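Local structure of glycosyl hydrolase family 88 (Pedobacter heparinus, 3WIW) at residues A[203-207]-A[208-212]; A[241-245]-A[246-250]; A[296-299]-A[300-304]; A[361-364]-A[365-368]. The protein hydrolyses unsaturated glucuronyl residues from heparin-derived saccharides, as a member of glycoside hydrolase family 88 built on an alpha6/alpha6-barrel. All blocks are in the same frame, centred on the assembly; numbering follows the deposited sequence.

Contact 1: A[203-207]-A[208-212]; sequences VTTMK and NHFRK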
loop_
_atom_site.group_PDB
_atom_site.type_symbol
_atom_site.label_atom_id
_atom_site.label_comp_id
_atom_site.label_asym_id
_atom_site.label_seq_id
_atom_site.Cartn_x
_atom_site.Cartn_y
_atom_site.Cartn_z
ATOM N N VAL A 203 5.963 -14.226 9.681
ATOM C CA VAL A 203 6.232 -15.666 9.629
ATOM C C VAL A 203 4.935 -16.486 9.653
ATOM O O VAL A 203 4.736 -17.383 8.819
ATOM C CB VAL A 203 7.200 -16.099 10.757
ATOM C CG1 VAL A 203 7.340 -17.611 10.780
ATOM C CG2 VAL A 203 8.572 -15.445 10.553
ATOM N N THR A 204 4.027 -16.157 10.571
ATOM C CA THR A 204 2.749 -16.855 10.665
ATOM C C THR A 204 1.971 -16.732 9.330
ATOM O O THR A 204 1.415 -17.707 8.820
ATOM C CB THR A 204 1.934 -16.227 11.798
ATOM O OG1 THR A 204 2.683 -16.330 13.019
ATOM C CG2 THR A 204 0.567 -16.898 11.957
ATOM N N THR A 205 1.947 -15.537 8.757
ATOM C CA THR A 205 1.231 -15.270 7.526
ATOM C C THR A 205 1.880 -16.010 6.371
ATOM O O THR A 205 1.191 -16.475 5.451
ATOM C CB THR A 205 1.187 -13.752 7.298
ATOM O OG1 THR A 205 0.413 -13.164 8.360
ATOM C CG2 THR A 205 0.545 -13.423 5.955
ATOM N N MET A 206 3.197 -16.149 6.429
ATOM C CA MET A 206 3.923 -16.800 5.360
ATOM C C MET A 206 3.497 -18.264 5.250
ATOM O O MET A 206 3.369 -18.813 4.144
ATOM C CB MET A 206 5.423 -16.643 5.613
ATOM C CG MET A 206 6.301 -17.002 4.453
ATOM S SD MET A 206 8.021 -16.503 4.611
ATOM C CE MET A 206 8.735 -17.961 3.923
ATOM N N LYS A 207 3.267 -18.888 6.404
ATOM C CA LYS A 207 2.755 -20.245 6.456
ATOM C C LYS A 207 1.273 -20.327 6.021
ATOM O O LYS A 207 0.916 -21.068 5.105
ATOM C CB LYS A 207 2.918 -20.806 7.861
ATOM C CG LYS A 207 2.390 -22.207 8.002
ATOM C CD LYS A 207 2.537 -22.709 9.426
ATOM C CE LYS A 207 2.000 -24.127 9.547
ATOM N NZ LYS A 207 1.988 -24.597 10.956
ATOM N N ASN A 208 0.412 -19.535 6.644
ATOM C CA ASN A 208 -1.019 -19.802 6.567
ATOM C C ASN A 208 -1.767 -19.092 5.448
ATOM O O ASN A 208 -2.796 -19.586 4.988
ATOM C CB ASN A 208 -1.676 -19.508 7.919
ATOM C CG ASN A 208 -1.107 -20.359 9.020
ATOM O OD1 ASN A 208 -0.975 -21.582 8.858
ATOM N ND2 ASN A 208 -0.755 -19.732 10.136
ATOM N N HIS A 209 -1.283 -17.933 5.014
ATOM C CA HIS A 209 -2.008 -17.184 3.992
ATOM C C HIS A 209 -1.715 -17.635 2.555
ATOM O O HIS A 209 -2.341 -17.142 1.631
ATOM C CB HIS A 209 -1.724 -15.677 4.093
ATOM C CG HIS A 209 -2.808 -14.898 4.764
ATOM N ND1 HIS A 209 -2.823 -14.662 6.124
ATOM C CD2 HIS A 209 -3.880 -14.250 4.248
ATOM C CE1 HIS A 209 -3.887 -13.932 6.414
ATOM N NE2 HIS A 209 -4.542 -13.667 5.299
ATOM N N PHE A 210 -0.770 -18.547 2.365
ATOM C CA PHE A 210 -0.308 -18.908 1.022
ATOM C C PHE A 210 -0.643 -20.313 0.626
ATOM O O PHE A 210 -0.482 -21.240 1.414
ATOM C CB PHE A 210 1.195 -18.625 0.852
ATOM C CG PHE A 210 1.494 -17.163 0.890
ATOM C CD1 PHE A 210 1.627 -16.482 2.121
ATOM C CD2 PHE A 210 1.544 -16.435 -0.292
ATOM C CE1 PHE A 210 1.834 -15.107 2.151
ATOM C CE2 PHE A 210 1.750 -15.072 -0.259
ATOM C CZ PHE A 210 1.889 -14.401 0.944
ATOM N N ARG A 211 -1.144 -20.439 -0.600
ATOM C CA ARG A 211 -1.418 -21.733 -1.218
ATOM C C ARG A 211 -0.125 -22.302 -1.789
ATOM O O ARG A 211 0.893 -21.614 -1.839
ATOM C CB ARG A 211 -2.456 -21.569 -2.331
ATOM C CG ARG A 211 -3.728 -20.910 -1.839
ATOM C CD ARG A 211 -4.845 -20.961 -2.888
ATOM N NE ARG A 211 -6.006 -20.149 -2.491
ATOM C CZ ARG A 211 -6.143 -18.845 -2.746
ATOM N NH1 ARG A 211 -7.218 -18.207 -2.331
ATOM N NH2 ARG A 211 -5.224 -18.194 -3.435
ATOM N N LYS A 212 -0.145 -23.558 -2.241
ATOM C CA LYS A 212 1.078 -24.180 -2.748
ATOM C C LYS A 212 1.662 -23.462 -3.967
ATOM O O LYS A 212 2.877 -23.486 -4.184
ATOM C CB LYS A 212 0.864 -25.672 -3.040
ATOM C CG LYS A 212 0.608 -26.505 -1.790
ATOM C CD LYS A 212 0.869 -27.992 -2.005
ATOM C CE LYS A 212 -0.076 -28.616 -3.010
ATOM N NZ LYS A 212 -1.504 -28.314 -2.696
HETATM O O HOH W 1 -1.950 -14.934 8.794
HETATM O O HOH W 2 -1.035 -23.364 10.955
#
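T205 and H209 meet one turn apart where helix 192-208 runs out. With OG1 beside the backbone N (chi1 -65°), the methyl CG2 of T205 is placed to touch ND1 of H209 at 3.6 Å, approaching the imidazole obliquely. OG1 itself bonds to the carbonyl O of H201, one turn back. The hydroxyl also reaches the same ring through a water, which sits in the plane of the imidazole, donates to T205 OG1 and lies 2.8 Å from H209 ND1; NE2 of the ring is held by the carbonyl of H218, so both ring nitrogens have partners. One residue earlier, T204 sets its CG2 against ND2 of N208 at 3.6 Å. That amide is turned toward Y222, whose hydroxyl takes up ND2, while a second water donates to OD1 and is weakly bound by K207 NZ, whose extended chain runs past OD1 with CG 3.5 Å from it. The phenyl ring of F210 comes back to the helix end, presenting the CD1 edge in its own plane to the carbonyl O of T205 at 3.4 Å; the ring also meets H270 edge-to-face. Backbone bonds from N208 N to T204 O (3.0 Å) and from H209 N to T205 O (2.9 Å) complete the last turns. The arrangement is a helix C-terminus in the alpha6/alpha6-barrel, where the chain leaves for strand 219-222.

Contact 2: A[241-245]-A[246-250]; sequences ESAWA and RGQAW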
loop_
_atom_site.group_PDB
_atom_site.type_symbol
_atom_site.label_atom_id
_atom_site.label_comp_id
_atom_site.label_asym_id
_atom_site.label_seq_id
_atom_site.Cartn_x
_atom_site.Cartn_y
_atom_site.Cartn_z
ATOM N N GLU A 241 -11.033 -19.351 -3.148
ATOM C CA GLU A 241 -9.888 -19.983 -3.810
ATOM C C GLU A 241 -9.085 -19.042 -4.687
ATOM O O GLU A 241 -8.047 -19.430 -5.215
ATOM C CB GLU A 241 -10.365 -21.131 -4.707
ATOM C CG GLU A 241 -10.974 -22.328 -3.978
ATOM C CD GLU A 241 -12.372 -22.069 -3.435
ATOM O OE1 GLU A 241 -13.201 -21.432 -4.138
ATOM O OE2 GLU A 241 -12.628 -22.496 -2.283
ATOM N N SER A 242 -9.571 -17.818 -4.862
ATOM C CA SER A 242 -9.035 -16.945 -5.900
ATOM C C SER A 242 -7.823 -16.109 -5.471
ATOM O O SER A 242 -7.436 -16.062 -4.280
ATOM C CB SER A 242 -10.127 -16.018 -6.449
ATOM O OG SER A 242 -10.350 -14.900 -5.585
ATOM N N ALA A 243 -7.260 -15.415 -6.456
ATOM C CA ALA A 243 -6.084 -14.569 -6.282
ATOM C C ALA A 243 -6.489 -13.111 -6.515
ATOM O O ALA A 243 -6.315 -12.551 -7.602
ATOM C CB ALA A 243 -4.939 -15.011 -7.203
ATOM N N TRP A 244 -7.059 -12.517 -5.477
ATOM C CA TRP A 244 -7.444 -11.111 -5.510
ATOM C C TRP A 244 -6.194 -10.284 -5.816
ATOM O O TRP A 244 -5.187 -10.445 -5.123
ATOM C CB TRP A 244 -8.073 -10.758 -4.151
ATOM C CG TRP A 244 -8.321 -9.299 -3.929
ATOM C CD1 TRP A 244 -8.956 -8.425 -4.761
ATOM C CD2 TRP A 244 -7.927 -8.546 -2.767
ATOM N NE1 TRP A 244 -8.999 -7.170 -4.172
ATOM C CE2 TRP A 244 -8.358 -7.222 -2.957
ATOM C CE3 TRP A 244 -7.266 -8.874 -1.569
ATOM C CZ2 TRP A 244 -8.142 -6.215 -2.002
ATOM C CZ3 TRP A 244 -7.020 -7.873 -0.640
ATOM C CH2 TRP A 244 -7.455 -6.555 -0.868
ATOM N N ALA A 245 -6.212 -9.429 -6.841
ATOM C CA ALA A 245 -4.937 -8.872 -7.335
ATOM C C ALA A 245 -4.256 -7.957 -6.320
ATOM O O ALA A 245 -3.035 -8.078 -6.100
ATOM C CB ALA A 245 -5.124 -8.152 -8.659
ATOM N N ARG A 246 -4.997 -7.038 -5.704
ATOM C CA ARG A 246 -4.374 -6.156 -4.730
ATOM C C ARG A 246 -3.843 -6.961 -3.532
ATOM O O ARG A 246 -2.796 -6.646 -2.989
ATOM C CB ARG A 246 -5.286 -4.987 -4.332
ATOM C CG ARG A 246 -4.581 -4.006 -3.401
ATOM C CD ARG A 246 -5.329 -2.687 -3.278
ATOM N NE ARG A 246 -6.659 -2.801 -2.674
ATOM C CZ ARG A 246 -7.808 -2.749 -3.358
ATOM N NH1 ARG A 246 -7.820 -2.656 -4.687
ATOM N NH2 ARG A 246 -8.967 -2.835 -2.710
ATOM N N GLY A 247 -4.535 -8.029 -3.167
ATOM C CA GLY A 247 -4.026 -8.917 -2.134
ATOM C C GLY A 247 -2.711 -9.569 -2.512
ATOM O O GLY A 247 -1.813 -9.678 -1.671
ATOM N N GLN A 248 -2.591 -10.021 -3.758
ATOM C CA GLN A 248 -1.320 -10.602 -4.191
ATOM C C GLN A 248 -0.219 -9.543 -4.075
ATOM O O GLN A 248 0.901 -9.858 -3.633
ATOM C CB GLN A 248 -1.382 -11.118 -5.634
ATOM C CG GLN A 248 -2.557 -12.046 -5.964
ATOM C CD GLN A 248 -2.772 -13.139 -4.908
ATOM O OE1 GLN A 248 -1.957 -14.056 -4.745
ATOM N NE2 GLN A 248 -3.892 -13.054 -4.201
ATOM N N ALA A 249 -0.548 -8.305 -4.458
ATOM C CA ALA A 249 0.379 -7.178 -4.386
ATOM C C ALA A 249 0.785 -6.894 -2.933
ATOM O O ALA A 249 1.975 -6.714 -2.658
ATOM C CB ALA A 249 -0.240 -5.940 -4.991
ATOM N N TRP A 250 -0.171 -6.868 -2.004
ATOM C CA TRP A 250 0.178 -6.625 -0.592
ATOM C C TRP A 250 1.131 -7.709 -0.091
ATOM O O TRP A 250 2.029 -7.427 0.694
ATOM C CB TRP A 250 -1.054 -6.672 0.281
ATOM C CG TRP A 250 -2.115 -5.617 0.140
ATOM C CD1 TRP A 250 -3.463 -5.844 0.328
ATOM C CD2 TRP A 250 -1.977 -4.188 -0.058
ATOM N NE1 TRP A 250 -4.164 -4.677 0.201
ATOM C CE2 TRP A 250 -3.282 -3.640 -0.010
ATOM C CE3 TRP A 250 -0.892 -3.323 -0.306
ATOM C CZ2 TRP A 250 -3.540 -2.258 -0.144
ATOM C CZ3 TRP A 250 -1.150 -1.938 -0.458
ATOM C CH2 TRP A 250 -2.473 -1.430 -0.382
#
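Hydrogen bonds from Q248 converge on the carbonyl of W244, the N-cap residue of helix 245-262. The backbone N of Q248 reaches W244 O at 3.0 Å, nearly along the C=O axis, and its side-chain NE2 adds a second bond of 3.1 Å, tilted 34° from the carbonyl plane but within the plane of its own amide. A bend at chi2 folds the amide back over the helix start for this, while OE1 takes the N-H of S216. The next rung, A249 N to A245 O, is an ordinary helical bond.

Van der Waals and ring contacts fill in round the cap. The indole of W244 lies across the first turn: the backbone N of G247 stands 3.2 Å above the ring plane, toward the rim, with CB of R246 over the same face. W250 meets it obliquely, the planes 71° apart and NE1 3.9 Å from W244 CH2. A243 CB rests against CD of Q248.

The side chain of R246 bends at chi3, which brings one face of its guanidinium to CZ2 of W244, the two planes being 80° apart. D305 forms a salt bridge with NH1, and the carbonyls of V361 and G362 take further N-H groups. R246 and W250 are both predicted substrate-binding residues, so this buried helix N-terminus probably forms part of the active-site wall of the alpha6/alpha6-barrel.

Contact 3: A[296-299]-A[300-304]; sequences VHNR and DRSPR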
loop_
_atom_site.group_PDB
_atom_site.type_symbol
_atom_site.label_atom_id
_atom_site.label_comp_id
_atom_site.label_asym_id
_atom_site.label_seq_id
_atom_site.Cartn_x
_atom_site.Cartn_y
_atom_site.Cartn_z
ATOM N N VAL A 296 -10.553 -14.470 -12.711
ATOM C CA VAL A 296 -11.760 -14.230 -13.482
ATOM C C VAL A 296 -11.721 -14.939 -14.832
ATOM O O VAL A 296 -10.669 -15.158 -15.417
ATOM C CB VAL A 296 -12.034 -12.736 -13.701
ATOM C CG1 VAL A 296 -12.251 -12.041 -12.357
ATOM C CG2 VAL A 296 -10.914 -12.063 -14.501
ATOM N N HIS A 297 -12.888 -15.291 -15.343
ATOM C CA HIS A 297 -12.921 -16.009 -16.603
ATOM C C HIS A 297 -12.822 -15.055 -17.808
ATOM O O HIS A 297 -12.415 -15.462 -18.891
ATOM C CB HIS A 297 -14.210 -16.809 -16.699
ATOM C CG HIS A 297 -15.384 -15.958 -17.016
ATOM N ND1 HIS A 297 -15.946 -15.107 -16.091
ATOM C CD2 HIS A 297 -16.041 -15.742 -18.179
ATOM C CE1 HIS A 297 -16.934 -14.439 -16.658
ATOM N NE2 HIS A 297 -17.012 -14.803 -17.926
ATOM N N ASN A 298 -13.196 -13.787 -17.618
ATOM C CA ASN A 298 -13.340 -12.836 -18.737
ATOM C C ASN A 298 -12.131 -11.915 -18.867
ATOM O O ASN A 298 -12.221 -10.721 -18.603
ATOM C CB ASN A 298 -14.641 -11.998 -18.596
ATOM C CG ASN A 298 -14.691 -11.144 -17.307
ATOM O OD1 ASN A 298 -14.119 -11.492 -16.268
ATOM N ND2 ASN A 298 -15.404 -10.015 -17.388
ATOM N N ARG A 299 -10.992 -12.463 -19.263
ATOM C CA ARG A 299 -9.732 -11.720 -19.170
ATOM C C ARG A 299 -9.692 -10.481 -20.044
ATOM O O ARG A 299 -9.098 -9.474 -19.671
ATOM C CB ARG A 299 -8.565 -12.628 -19.525
ATOM C CG ARG A 299 -8.386 -13.741 -18.528
ATOM C CD ARG A 299 -7.268 -14.638 -18.942
ATOM N NE ARG A 299 -7.008 -15.650 -17.931
ATOM C CZ ARG A 299 -6.240 -16.716 -18.114
ATOM N NH1 ARG A 299 -6.067 -17.564 -17.105
ATOM N NH2 ARG A 299 -5.625 -16.917 -19.279
ATOM N N ASP A 300 -10.324 -10.545 -21.206
ATOM C CA ASP A 300 -10.293 -9.408 -22.117
ATOM C C ASP A 300 -11.057 -8.193 -21.625
ATOM O O ASP A 300 -10.651 -7.058 -21.894
ATOM C CB ASP A 300 -10.852 -9.787 -23.490
ATOM C CG ASP A 300 -9.913 -10.659 -24.299
ATOM O OD1 ASP A 300 -8.690 -10.628 -24.052
ATOM O OD2 ASP A 300 -10.408 -11.356 -25.213
ATOM N N ARG A 301 -12.158 -8.415 -20.906
ATOM C CA ARG A 301 -13.040 -7.319 -20.511
ATOM C C ARG A 301 -13.112 -7.057 -19.009
ATOM O O ARG A 301 -13.792 -6.129 -18.569
ATOM C CB ARG A 301 -14.446 -7.549 -21.049
ATOM C CG ARG A 301 -14.537 -7.389 -22.572
ATOM C CD ARG A 301 -15.975 -7.477 -23.078
ATOM N NE ARG A 301 -16.852 -6.498 -22.426
ATOM C CZ ARG A 301 -18.180 -6.547 -22.484
ATOM N NH1 ARG A 301 -18.917 -5.623 -21.884
ATOM N NH2 ARG A 301 -18.770 -7.525 -23.155
ATOM N N SER A 302 -12.421 -7.857 -18.210
ATOM C CA SER A 302 -12.447 -7.677 -16.763
ATOM C C SER A 302 -11.833 -6.320 -16.377
ATOM O O SER A 302 -10.787 -5.934 -16.918
ATOM C CB SER A 302 -11.656 -8.812 -16.138
ATOM O OG SER A 302 -11.496 -8.588 -14.764
ATOM N N PRO A 303 -12.462 -5.588 -15.430
ATOM C CA PRO A 303 -11.839 -4.341 -14.950
ATOM C C PRO A 303 -10.423 -4.560 -14.423
ATOM O O PRO A 303 -10.149 -5.539 -13.703
ATOM C CB PRO A 303 -12.761 -3.909 -13.809
ATOM C CG PRO A 303 -14.082 -4.499 -14.181
ATOM C CD PRO A 303 -13.773 -5.824 -14.816
ATOM N N ARG A 304 -9.521 -3.648 -14.788
ATOM C CA ARG A 304 -8.145 -3.643 -14.259
ATOM C C ARG A 304 -8.080 -2.937 -12.913
ATOM O O ARG A 304 -8.973 -2.156 -12.562
ATOM C CB ARG A 304 -7.215 -2.897 -15.222
ATOM C CG ARG A 304 -7.310 -3.407 -16.646
ATOM C CD ARG A 304 -7.037 -4.921 -16.743
ATOM N NE ARG A 304 -6.840 -5.275 -18.142
ATOM C CZ ARG A 304 -5.713 -5.050 -18.827
ATOM N NH1 ARG A 304 -5.655 -5.304 -20.142
ATOM N NH2 ARG A 304 -4.653 -4.533 -18.218
HETATM O O HOH W 3 -14.113 -9.589 -14.058
HETATM O O HOH W 4 -9.260 -6.702 -19.012
#
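D300 follows R299 directly, and its backbone lies close to the carbonyl of N298 as the chain begins to reverse. R301 then closes the turn: its N-H reaches N298 O at 3.3 Å, an i to i+3 bond whose donor stands 53° out of the carbonyl plane, off the lone pairs. The long side chain of R301 leads away from the rest of the turn. This is a beta-turn spanning N298 to R301, in the long loop that joins helix 265-279 to helix 306-322 of the alpha6/alpha6-barrel.

S302 comes back toward the start of the loop. Its N lies 2.9 Å from the same N298 O, a weak bond, so one carbonyl gathers two successive amides. Its CB meets OD1 of N298 at 3.6 Å, and the hydroxyl, anti to the backbone N with chi1 172°, turns to the methyl CG2 of V296 at 3.5 Å. A water completes this side of the turn, donating to N298 OD1 and lying 2.9 Å from S302 OG; the crowded chi1 of N298 (61°) swings its amide in over the turn for this bridge. V296 itself is buried and packs on L291.

P303 follows, its backbone hydrogen-bonded to W292. At R304 the side chain curls back, and NE gives its proton to a second water, in the guanidinium plane, which lies 2.9 Å from R299 O and 2.7 Å from S302 O. NH2 of the same guanidinium forms a salt bridge with D287.

Contact 4: A[361-364]-A[365-368]; sequences VGAL and LYNS
A chi1 of -65° sets the ring of Y366 anti to its carbonyl carbon and beside its backbone N, which lays CD1 against the methyl of A363 at 3.8 Å, obliquely to the ring. N367 has a left-handed backbone (phi 52°, psi 45°), and this turns the chain so that S368 pairs with A363. The result is a G1 beta bulge, in which N367 and S368 both face A363, closing a tight reversal that passes through a short 3-10 stretch.

The bridge is an antiparallel hydrogen-bonded pair. A363 N donates to S368 O at 2.9 Å and S368 N returns a bond to A363 O at 3.1 Å, while CB of the two residues stand on the same face of the pair. A363 O also accepts from Y366 N, and the two donors come from opposite faces of its carbonyl plane, so the one oxygen ties both the turn and the bridge. A further bond, N367 N to L364 O, closes the L364-N367 turn, its donor well above the carbonyl plane.

L364 turns toward W292 and P303, and its CD2 also touches CD2 of its neighbour L365. The side chain of L365 lies about 6 Å from that of T234, a predicted substrate-binding residue, which places the turn beside the probable active site. The hydroxyl of Y366 at the outer end of its ring bonds to the carbonyl O of H235.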
loop_
_atom_site.group_PDB
_atom_site.type_symbol
_atom_site.label_atom_id
_atom_site.label_comp_id
_atom_site.label_asym_id
_atom_site.label_seq_id
_atom_site.Cartn_x
_atom_site.Cartn_y
_atom_site.Cartn_z
ATOM N N VAL A 361 -9.869 -0.551 -8.575
ATOM C CA VAL A 361 -11.100 -1.241 -8.169
ATOM C C VAL A 361 -11.023 -1.499 -6.668
ATOM O O VAL A 361 -10.139 -2.250 -6.205
ATOM C CB VAL A 361 -11.257 -2.584 -8.921
ATOM C CG1 VAL A 361 -12.468 -3.376 -8.393
ATOM C CG2 VAL A 361 -11.399 -2.363 -10.422
ATOM N N GLY A 362 -11.940 -0.888 -5.910
ATOM C CA GLY A 362 -11.965 -1.072 -4.467
ATOM C C GLY A 362 -12.475 -2.448 -4.061
ATOM O O GLY A 362 -11.744 -3.251 -3.475
ATOM N N ALA A 363 -13.743 -2.740 -4.360
ATOM C CA ALA A 363 -14.350 -4.011 -3.962
ATOM C C ALA A 363 -15.454 -4.355 -4.949
ATOM O O ALA A 363 -16.631 -3.995 -4.762
ATOM C CB ALA A 363 -14.872 -3.949 -2.491
ATOM N N LEU A 364 -15.094 -5.085 -6.003
ATOM C CA LEU A 364 -16.002 -5.245 -7.138
ATOM C C LEU A 364 -17.287 -5.984 -6.762
ATOM O O LEU A 364 -18.378 -5.599 -7.185
ATOM C CB LEU A 364 -15.290 -5.951 -8.288
ATOM C CG LEU A 364 -16.055 -5.929 -9.602
ATOM C CD1 LEU A 364 -15.084 -5.577 -10.726
ATOM C CD2 LEU A 364 -16.705 -7.254 -9.835
ATOM N N LEU A 365 -17.167 -7.037 -5.955
ATOM C CA LEU A 365 -18.350 -7.827 -5.617
ATOM C C LEU A 365 -19.294 -7.084 -4.676
ATOM O O LEU A 365 -20.418 -7.537 -4.436
ATOM C CB LEU A 365 -17.980 -9.190 -5.031
ATOM C CG LEU A 365 -17.240 -10.156 -5.958
ATOM C CD1 LEU A 365 -17.225 -11.575 -5.376
ATOM C CD2 LEU A 365 -17.783 -10.190 -7.370
ATOM N N TYR A 366 -18.857 -5.943 -4.146
ATOM C CA TYR A 366 -19.679 -5.088 -3.288
ATOM C C TYR A 366 -20.213 -3.898 -4.088
ATOM O O TYR A 366 -20.866 -3.011 -3.518
ATOM C CB TYR A 366 -18.875 -4.610 -2.067
ATOM C CG TYR A 366 -18.469 -5.733 -1.127
ATOM C CD1 TYR A 366 -17.393 -6.572 -1.432
ATOM C CD2 TYR A 366 -19.150 -5.947 0.077
ATOM C CE1 TYR A 366 -17.029 -7.609 -0.599
ATOM C CE2 TYR A 366 -18.770 -6.979 0.933
ATOM C CZ TYR A 366 -17.702 -7.798 0.591
ATOM O OH TYR A 366 -17.325 -8.827 1.430
ATOM N N ASN A 367 -19.957 -3.886 -5.402
ATOM C CA ASN A 367 -20.293 -2.735 -6.238
ATOM C C ASN A 367 -19.720 -1.448 -5.645
ATOM O O ASN A 367 -20.393 -0.408 -5.583
ATOM C CB ASN A 367 -21.812 -2.602 -6.429
ATOM C CG ASN A 367 -22.170 -1.593 -7.493
ATOM O OD1 ASN A 367 -21.380 -1.351 -8.414
ATOM N ND2 ASN A 367 -23.349 -0.974 -7.369
ATOM N N SER A 368 -18.463 -1.511 -5.216
ATOM C CA SER A 368 -17.858 -0.404 -4.492
ATOM C C SER A 368 -16.575 0.035 -5.168
ATOM O O SER A 368 -15.641 -0.763 -5.336
ATOM C CB SER A 368 -17.575 -0.831 -3.058
ATOM O OG SER A 368 -16.995 0.231 -2.332
#

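How the contacts relate
R246 joins contacts 2 and 4: its NH1 lies 2.8 Å from V361 O and its NH2 2.9 Å from G362 O. Contacts 1 and 2 meet through R211, whose NH1 is 2.9 Å from S242 O. Contact 3 packs on contact 4, P303 CG lying 3.8 Å from L364 CD1, but stays about 6 Å from contact 2 between nearest atoms. Contact 2 thus touches contacts 1 and 4, and contact 3 joins through contact 4. The W250 side chain lies about 3 Å from that of D174, the predicted proton donor, against about 7 Å for H209 of contact 1. Bound EPE lies about 6 Å from the W250 and 5 Å from the Y366 side chain.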